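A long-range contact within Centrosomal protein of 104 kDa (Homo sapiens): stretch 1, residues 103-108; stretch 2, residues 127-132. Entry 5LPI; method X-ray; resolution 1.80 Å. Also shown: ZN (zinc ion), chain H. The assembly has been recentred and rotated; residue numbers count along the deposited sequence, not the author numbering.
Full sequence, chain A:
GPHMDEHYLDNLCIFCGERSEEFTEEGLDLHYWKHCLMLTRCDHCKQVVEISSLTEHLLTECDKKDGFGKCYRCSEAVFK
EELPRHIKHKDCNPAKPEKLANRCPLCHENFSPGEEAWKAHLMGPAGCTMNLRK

Stretch 1 (103-108) RCPLCH
Stretch 2 (127-132) GCTMNL

What joins two segments that share no hydrogen bond? A zinc ion does: C104 SG lies 2.3 Å from ZN, C107 SG 2.4 Å and C128 SG 2.3 Å, and a fourth ligand comes from elsewhere in the structure. The contact buries 234 Å² in total.

How does stretch 2 enter the site? G127, at phi/psi -87/-123, lies beyond reach of stretch 1. Buried C128 follows at -67/130 and, with chi1 t, points toward the other stretch. Its SG stands 3.9 Å from C104 SG and 4.0 Å from C107 SG, a spacing set by the shared metal rather than by a disulfide. T129 (-90/-5, chi1 p) follows with its side chain sideways, and M130 N then donates to C128 SG at 3.4 Å.

How does stretch 1 present its two cysteines? C104 (-80/120, chi1 t) and C107 (-111/-4, chi1 p) bracket P105 (-76/-9) and L106 (-90/-44). C107 N donates to C104 SG at 3.6 Å, and L106 N adds a weak bond to C104 SG at 3.4 Å. H108 (70/22) closes the turn with a weak bond from its N to C104 O, 2.8 Å.

What do M130, N131 and L132 add? The CA atoms of M130 and C107 set the register, 5.6 Å apart. M130 (-114/13) starts toward stretch 1, but its m, m, m rotamer leads the end away; the backbone puts M130 CB 3.9 Å from L106 CB, and chi1 m brings M130 CG 3.8 Å from C107 CB, an apolar contact in both cases. L106, chi1 m and chi2 t, brings CD1 within 4.0 Å of N131 CA. Buried N131 (-89/104, chi1 t) points sideways, its amide satisfied by hydrogen bonds outside this contact. L132 (-71/-14, m, t) makes no contact with stretch 1.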

# COMPACT_ATOMS: atom_id res chain seq x y z
N ARG A 103 -5.13 -6.74 -4.10
CA ARG A 103 -4.82 -7.52 -2.91
C ARG A 103 -4.29 -6.58 -1.84
O ARG A 103 -3.24 -5.95 -2.02
CB ARG A 103 -3.78 -8.60 -3.22
CG ARG A 103 -3.14 -9.22 -1.99
CD ARG A 103 -4.17 -9.86 -1.08
NE ARG A 103 -3.58 -10.80 -0.13
CZ ARG A 103 -3.79 -12.12 -0.14
NH1 ARG A 103 -4.60 -12.67 -1.05
NH2 ARG A 103 -3.21 -12.89 0.78
N CYS A 104 -5.01 -6.48 -0.73
CA CYS A 104 -4.55 -5.64 0.38
C CYS A 104 -3.49 -6.37 1.17
O CYS A 104 -3.77 -7.46 1.70
CB CYS A 104 -5.69 -5.25 1.32
SG CYS A 104 -5.10 -4.09 2.59
N PRO A 105 -2.28 -5.84 1.29
CA PRO A 105 -1.25 -6.50 2.10
C PRO A 105 -1.45 -6.31 3.60
O PRO A 105 -0.75 -6.95 4.39
CB PRO A 105 0.04 -5.83 1.63
CG PRO A 105 -0.41 -4.38 1.40
CD PRO A 105 -1.81 -4.54 0.77
N LEU A 106 -2.38 -5.44 4.02
CA LEU A 106 -2.60 -5.21 5.44
C LEU A 106 -3.64 -6.16 6.03
O LEU A 106 -3.44 -6.71 7.12
CB LEU A 106 -3.03 -3.76 5.69
CG LEU A 106 -2.10 -2.68 5.12
CD1 LEU A 106 -2.64 -1.29 5.47
CD2 LEU A 106 -0.65 -2.86 5.64
N CYS A 107 -4.75 -6.37 5.32
CA CYS A 107 -5.79 -7.27 5.81
C CYS A 107 -5.92 -8.54 4.97
O CYS A 107 -6.74 -9.40 5.30
CB CYS A 107 -7.15 -6.54 5.87
SG CYS A 107 -7.90 -6.20 4.24
N HIS A 108 -5.16 -8.66 3.87
CA HIS A 108 -5.09 -9.87 3.05
C HIS A 108 -6.36 -10.15 2.26
O HIS A 108 -6.59 -11.29 1.85
CB HIS A 108 -4.75 -11.10 3.91
CG HIS A 108 -3.67 -10.84 4.90
ND1 HIS A 108 -2.35 -10.64 4.53
CD2 HIS A 108 -3.71 -10.69 6.24
CE1 HIS A 108 -1.63 -10.42 5.60
NE2 HIS A 108 -2.42 -10.43 6.66
N GLY A 127 -14.22 0.04 5.40
CA GLY A 127 -13.28 -0.58 4.50
C GLY A 127 -12.23 -1.38 5.26
O GLY A 127 -12.58 -2.26 6.05
N CYS A 128 -10.95 -1.05 5.04
CA CYS A 128 -9.86 -1.82 5.63
C CYS A 128 -9.85 -1.67 7.15
O CYS A 128 -9.88 -0.56 7.67
CB CYS A 128 -8.52 -1.37 5.05
SG CYS A 128 -7.15 -2.47 5.52
N THR A 129 -9.78 -2.80 7.85
CA THR A 129 -9.71 -2.79 9.30
C THR A 129 -8.28 -2.76 9.81
O THR A 129 -8.07 -2.68 11.03
CB THR A 129 -10.39 -4.03 9.86
OG1 THR A 129 -9.58 -5.17 9.56
CG2 THR A 129 -11.76 -4.22 9.22
N MET A 130 -7.28 -2.85 8.94
CA MET A 130 -5.90 -2.97 9.36
C MET A 130 -5.07 -1.76 8.97
O MET A 130 -3.84 -1.81 9.04
CB MET A 130 -5.28 -4.26 8.80
CG MET A 130 -5.88 -5.55 9.35
SD MET A 130 -5.70 -5.64 11.15
CE MET A 130 -3.92 -5.80 11.31
N ASN A 131 -5.70 -0.66 8.55
CA ASN A 131 -5.00 0.56 8.17
C ASN A 131 -4.83 1.43 9.41
O ASN A 131 -5.77 2.10 9.84
CB ASN A 131 -5.76 1.29 7.07
CG ASN A 131 -5.01 2.48 6.53
OD1 ASN A 131 -3.91 2.80 6.98
ND2 ASN A 131 -5.60 3.15 5.53
N LEU A 132 -3.61 1.44 9.97
CA LEU A 132 -3.37 2.08 11.26
C LEU A 132 -3.45 3.60 11.21
O LEU A 132 -3.51 4.22 12.27
CB LEU A 132 -2.01 1.65 11.81
CG LEU A 132 -1.81 0.13 11.85
CD1 LEU A 132 -0.44 -0.24 12.42
CD2 LEU A 132 -2.94 -0.54 12.64
ZN ZN H . -7.11 -3.95 3.78